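Side-chain contacts in probable glutamine synthetase (Pseudomonas aeruginosa, PDB 4HPP), which is a probable glutamine synthetase that binds a magnesium ion and a glutamic acid in its catalytic domain: residues F130-S135 and V203-V208; Q158-L163 and E175-E180. All coordinates share one frame; numbering follows the deposited sequence.

After the N-terminal domain, the chain reaches strand 124-137, which carries residues 130-135. It then reaches helix 159-169 and, after a short connection, strand 174-179. Interaction 2 joins these last two and closes a small loop of 11 residues between its segments. Strand 185-194 follows, and helix 196-216 then packs back on strand 124-137 in interaction 1. This closes a larger loop of 67 residues, inside which interaction 2 is nested. The two contacts tie helices to the same sheet, with centres about 12 Å apart. Phe134 bridges them by touching Phe159, Leu163 and Phe177. Glu133 and Glu180 also meet at the magnesium ion.

Interaction 1: residues F130-S135 and V203-V208; sequences FEHEFS and VNVREV. With MG (magnesium ion), chain B; GLU (glutamic acid), chain D.
In the catalytic-domain sheet of this glutamine synthetase-like protein, His132 of strand 124-137 meets Val205 and Arg206 of helix 196-216. The contact is buried. The chain of Arg206 bends at chi2 (149°), and its polar end comes up to the imidazole. Arg206 NH2 lies in the plane of the ring, at the edge, and gives a weak hydrogen bond of 3.2 Å to His132 NE2. The bond is bent, with an angle of 134° at the hydrogen. Arg206 NE lies 2.8 Å from the same His132 NE2. The guanidinium and imidazole planes stand 80° apart. Arg206 CG sits over one face of the ring. Arg206 NH1 turns to another partner, the carbonyl oxygen of Thr340, through a weak hydrogen bond. Val205 approaches the ring obliquely, with CG1 3.5 Å from His132 ND1.

The next strand residue, Glu133, points to the other face of the sheet and belongs to the metal site. Gly234 N hydrogen-bonds to Glu133 OE1. OE2 of Glu133 binds the magnesium ion at 2.2 Å, while Glu133 OE1 also accepts a 2.8 Å hydrogen bond from the amino N of the bound glutamic acid.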
# COMPACT_ATOMS: atom_id res chain seq x y z
N PHE A 130 28.83 -30.10 15.02
CA PHE A 130 27.56 -29.87 15.73
C PHE A 130 26.38 -29.84 14.72
O PHE A 130 26.46 -29.16 13.68
CB PHE A 130 27.60 -28.53 16.43
CG PHE A 130 28.59 -28.42 17.54
CD1 PHE A 130 28.15 -28.46 18.88
CD2 PHE A 130 29.93 -28.19 17.27
CE1 PHE A 130 29.04 -28.28 19.95
CE2 PHE A 130 30.83 -28.03 18.32
CZ PHE A 130 30.40 -28.06 19.67
N GLU A 131 25.31 -30.57 15.02
CA GLU A 131 24.12 -30.58 14.19
C GLU A 131 23.13 -29.75 14.97
O GLU A 131 23.00 -29.93 16.19
CB GLU A 131 23.55 -31.99 14.01
CG GLU A 131 24.36 -32.99 13.15
CD GLU A 131 23.61 -34.33 12.94
OE1 GLU A 131 24.06 -35.10 12.07
OE2 GLU A 131 22.56 -34.63 13.60
N HIS A 132 22.44 -28.85 14.26
CA HIS A 132 21.59 -27.88 14.88
C HIS A 132 20.18 -27.98 14.40
O HIS A 132 19.96 -28.07 13.18
CB HIS A 132 22.13 -26.51 14.61
CG HIS A 132 23.40 -26.17 15.38
ND1 HIS A 132 24.63 -26.08 14.77
CD2 HIS A 132 23.60 -25.82 16.72
CE1 HIS A 132 25.55 -25.71 15.68
NE2 HIS A 132 24.92 -25.56 16.87
N GLU A 133 19.21 -27.98 15.33
CA GLU A 133 17.82 -27.93 14.95
C GLU A 133 17.20 -26.61 15.46
O GLU A 133 17.60 -26.07 16.51
CB GLU A 133 17.08 -29.15 15.43
CG GLU A 133 17.40 -30.44 14.69
CD GLU A 133 16.94 -31.68 15.46
OE1 GLU A 133 16.56 -31.55 16.66
OE2 GLU A 133 16.98 -32.80 14.86
N PHE A 134 16.25 -26.06 14.71
CA PHE A 134 15.63 -24.81 15.07
C PHE A 134 14.20 -24.68 14.51
O PHE A 134 13.79 -25.43 13.57
CB PHE A 134 16.52 -23.63 14.62
CG PHE A 134 16.71 -23.53 13.09
CD1 PHE A 134 17.76 -24.22 12.44
CD2 PHE A 134 15.87 -22.71 12.32
CE1 PHE A 134 17.92 -24.13 11.09
CE2 PHE A 134 16.06 -22.62 10.96
CZ PHE A 134 17.06 -23.34 10.34
N SER A 135 13.49 -23.72 15.05
CA SER A 135 12.15 -23.38 14.62
C SER A 135 12.33 -22.21 13.75
O SER A 135 13.12 -21.31 14.10
CB SER A 135 11.28 -22.86 15.80
OG SER A 135 10.86 -23.90 16.68
N VAL A 203 28.99 -21.85 16.72
CA VAL A 203 28.52 -20.46 16.98
C VAL A 203 28.11 -19.77 15.66
O VAL A 203 26.99 -19.23 15.55
CB VAL A 203 29.58 -19.60 17.72
CG1 VAL A 203 29.21 -18.11 17.71
CG2 VAL A 203 29.80 -20.11 19.14
N ASN A 204 28.99 -19.82 14.66
CA ASN A 204 28.71 -19.30 13.34
C ASN A 204 27.41 -19.81 12.74
O ASN A 204 26.60 -19.02 12.22
CB ASN A 204 29.80 -19.70 12.36
CG ASN A 204 31.12 -19.07 12.66
OD1 ASN A 204 31.21 -18.03 13.29
ND2 ASN A 204 32.17 -19.70 12.19
N VAL A 205 27.19 -21.12 12.79
CA VAL A 205 25.89 -21.66 12.32
C VAL A 205 24.68 -21.00 13.03
O VAL A 205 23.65 -20.75 12.38
CB VAL A 205 25.78 -23.20 12.40
CG1 VAL A 205 24.36 -23.64 12.22
CG2 VAL A 205 26.68 -23.88 11.37
N ARG A 206 24.80 -20.69 14.32
CA ARG A 206 23.67 -20.11 15.02
C ARG A 206 23.48 -18.63 14.68
O ARG A 206 22.30 -18.12 14.52
CB ARG A 206 23.88 -20.25 16.51
CG ARG A 206 23.84 -21.68 16.96
CD ARG A 206 24.76 -21.89 18.16
NE ARG A 206 24.73 -23.29 18.57
CZ ARG A 206 24.87 -23.73 19.82
NH1 ARG A 206 25.02 -22.84 20.81
NH2 ARG A 206 24.85 -25.07 20.08
N GLU A 207 24.61 -17.91 14.62
CA GLU A 207 24.53 -16.50 14.50
C GLU A 207 24.09 -16.11 13.08
O GLU A 207 23.31 -15.13 12.90
CB GLU A 207 25.83 -15.87 14.99
CG GLU A 207 25.98 -16.04 16.49
CD GLU A 207 24.84 -15.37 17.22
OE1 GLU A 207 24.27 -15.98 18.12
OE2 GLU A 207 24.53 -14.21 16.90
N VAL A 208 24.49 -16.93 12.10
CA VAL A 208 24.15 -16.68 10.70
C VAL A 208 22.71 -17.08 10.42
O VAL A 208 21.99 -16.33 9.78
CB VAL A 208 25.10 -17.41 9.72
CG1 VAL A 208 24.59 -17.33 8.29
CG2 VAL A 208 26.51 -16.86 9.83
MG MG B . 17.91 -34.26 13.56
N GLU D . 14.83 -33.28 17.95
CA GLU D . 15.63 -34.38 18.63
C GLU D . 16.49 -33.94 19.83
O GLU D . 16.06 -33.17 20.69
CB GLU D . 16.51 -35.09 17.61
CG GLU D . 15.74 -35.93 16.63
CD GLU D . 16.60 -36.43 15.53
OE1 GLU D . 16.78 -37.66 15.48
OE2 GLU D . 17.11 -35.61 14.72
OXT GLU D . 17.66 -34.32 19.98

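Interaction 2: residues Q158-L163 and E175-E180; sequences QFPGWL and EMFLPE. With MG (magnesium ion), chain B; GLU (glutamic acid), chain D.
Helix segment 159-163 and strand segment 175-179 run nearly antiparallel, at 159°, with their axes 9.8 Å apart at closest approach. Pro160 and Phe177 face each other, their CA atoms 7.0 Å apart. Phe177 is the one strand side chain in the contact. Its CG is anti to the backbone N (chi1 177°), which sends the ring across to the helix. There it meets Phe159, Pro160 and Leu163.

Pro160 lies over one face of the ring. Its CB is 3.7 Å from the centroid of the Phe177 ring and 22° off the ring normal, a CH-pi contact. It is offset toward the rim, and CB of Pro160 comes within 3.4 Å of CE2 of Phe177. The other two side chains gather at CE1. Leu163 CD2 is 3.9 Å from Phe177 CE1, and Phe159 CE2 is 4.2 Å from Phe177 CE1. Both of these side chains cross Phe177 at about a right angle.

This is helix-on-sheet packing in the catalytic domain of the glutamine synthetase fold. Strand 174-179 pairs with strand 185-194, and Glu175 and Met176 form a classic beta bulge opposite Thr189. A neighbouring subunit also reaches the contact: its Leu9 packs on Pro160, and its Ser25 OG hydrogen-bonds to Phe177 O.

Just past the strand, the Glu180 side chain bends at chi2 and turns its carboxylate to the metal site. Glu133 and Glu187 are the other protein ligands there. Glu180 OE1 binds the magnesium ion at 2.1 Å, and OE2 of the bound glutamic acid holds the same magnesium ion at 2.0 Å.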
# COMPACT_ATOMS: atom_id res chain seq x y z
N GLN A 158 12.53 -18.80 -0.04
CA GLN A 158 13.97 -18.53 -0.36
C GLN A 158 14.97 -18.71 0.83
O GLN A 158 16.20 -18.52 0.67
CB GLN A 158 14.17 -17.11 -1.01
CG GLN A 158 13.46 -16.91 -2.35
CD GLN A 158 12.75 -15.56 -2.55
OE1 GLN A 158 13.23 -14.50 -2.13
NE2 GLN A 158 11.61 -15.59 -3.24
N PHE A 159 14.43 -19.05 2.00
CA PHE A 159 15.23 -19.12 3.24
C PHE A 159 16.26 -20.23 3.16
O PHE A 159 17.45 -19.95 3.33
CB PHE A 159 14.36 -19.27 4.53
CG PHE A 159 15.19 -19.46 5.77
CD1 PHE A 159 15.81 -18.36 6.37
CD2 PHE A 159 15.39 -20.74 6.29
CE1 PHE A 159 16.62 -18.53 7.46
CE2 PHE A 159 16.20 -20.91 7.37
CZ PHE A 159 16.82 -19.81 7.96
N PRO A 160 15.86 -21.48 2.86
CA PRO A 160 16.95 -22.50 2.82
C PRO A 160 18.07 -22.15 1.81
O PRO A 160 19.26 -22.26 2.18
CB PRO A 160 16.23 -23.76 2.37
CG PRO A 160 14.76 -23.46 2.53
CD PRO A 160 14.66 -21.99 2.21
N GLY A 161 17.70 -21.76 0.57
CA GLY A 161 18.70 -21.33 -0.45
C GLY A 161 19.60 -20.21 0.08
O GLY A 161 20.81 -20.26 -0.06
N TRP A 162 19.02 -19.25 0.79
CA TRP A 162 19.82 -18.12 1.34
C TRP A 162 20.53 -18.50 2.58
O TRP A 162 21.53 -17.90 2.94
CB TRP A 162 18.97 -16.90 1.62
CG TRP A 162 18.93 -15.99 0.45
CD1 TRP A 162 17.83 -15.65 -0.31
CD2 TRP A 162 20.06 -15.26 -0.15
NE1 TRP A 162 18.17 -14.78 -1.31
CE2 TRP A 162 19.50 -14.51 -1.28
CE3 TRP A 162 21.43 -15.17 0.10
CZ2 TRP A 162 20.31 -13.72 -2.13
CZ3 TRP A 162 22.21 -14.36 -0.73
CH2 TRP A 162 21.66 -13.66 -1.82
N LEU A 163 20.06 -19.54 3.24
CA LEU A 163 20.72 -19.94 4.44
C LEU A 163 22.02 -20.64 4.09
O LEU A 163 23.09 -20.26 4.54
CB LEU A 163 19.79 -20.81 5.35
CG LEU A 163 20.51 -21.27 6.60
CD1 LEU A 163 21.06 -20.07 7.33
CD2 LEU A 163 19.61 -22.06 7.51
N GLU A 175 26.32 -28.42 4.47
CA GLU A 175 26.24 -29.61 3.65
C GLU A 175 24.82 -30.23 3.51
O GLU A 175 24.51 -30.79 2.48
CB GLU A 175 27.27 -30.64 4.15
CG GLU A 175 26.73 -31.98 4.67
CD GLU A 175 27.79 -32.80 5.42
OE1 GLU A 175 27.52 -33.31 6.55
OE2 GLU A 175 28.91 -32.91 4.88
N MET A 176 23.95 -30.12 4.54
CA MET A 176 22.61 -30.70 4.50
C MET A 176 21.62 -29.65 5.04
O MET A 176 21.94 -28.96 5.99
CB MET A 176 22.59 -31.92 5.38
CG MET A 176 21.96 -33.18 4.84
SD MET A 176 22.69 -33.83 3.32
CE MET A 176 21.15 -34.48 2.69
N PHE A 177 20.44 -29.52 4.44
CA PHE A 177 19.36 -28.70 5.01
C PHE A 177 18.11 -29.52 4.88
O PHE A 177 17.89 -30.15 3.85
CB PHE A 177 19.17 -27.34 4.29
CG PHE A 177 18.00 -26.53 4.82
CD1 PHE A 177 18.20 -25.57 5.82
CD2 PHE A 177 16.71 -26.74 4.34
CE1 PHE A 177 17.10 -24.88 6.37
CE2 PHE A 177 15.63 -26.03 4.87
CZ PHE A 177 15.83 -25.09 5.87
N LEU A 178 17.30 -29.58 5.92
CA LEU A 178 16.14 -30.47 5.85
C LEU A 178 15.03 -30.00 6.79
O LEU A 178 15.33 -29.52 7.88
CB LEU A 178 16.59 -31.90 6.19
CG LEU A 178 17.41 -32.20 7.46
CD1 LEU A 178 16.56 -32.89 8.52
CD2 LEU A 178 18.64 -33.05 7.17
N PRO A 179 13.76 -30.14 6.40
CA PRO A 179 12.67 -29.97 7.43
C PRO A 179 12.74 -31.14 8.38
O PRO A 179 13.07 -32.25 7.95
CB PRO A 179 11.38 -30.09 6.64
CG PRO A 179 11.78 -30.94 5.45
CD PRO A 179 13.23 -30.65 5.11
N GLU A 180 12.52 -30.90 9.68
CA GLU A 180 12.61 -31.96 10.70
C GLU A 180 11.21 -32.36 11.24
O GLU A 180 10.15 -32.02 10.66
CB GLU A 180 13.49 -31.48 11.86
CG GLU A 180 14.88 -32.07 11.90
CD GLU A 180 14.94 -33.46 12.47
OE1 GLU A 180 16.05 -34.04 12.52
OE2 GLU A 180 13.90 -34.00 12.89
MG MG B . 17.91 -34.26 13.56
N GLU D . 14.83 -33.28 17.95
CA GLU D . 15.63 -34.38 18.63
C GLU D . 16.49 -33.94 19.83
O GLU D . 16.06 -33.17 20.69
CB GLU D . 16.51 -35.09 17.61
CG GLU D . 15.74 -35.93 16.63
CD GLU D . 16.60 -36.43 15.53
OE1 GLU D . 16.78 -37.66 15.48
OE2 GLU D . 17.11 -35.61 14.72
OXT GLU D . 17.66 -34.32 19.98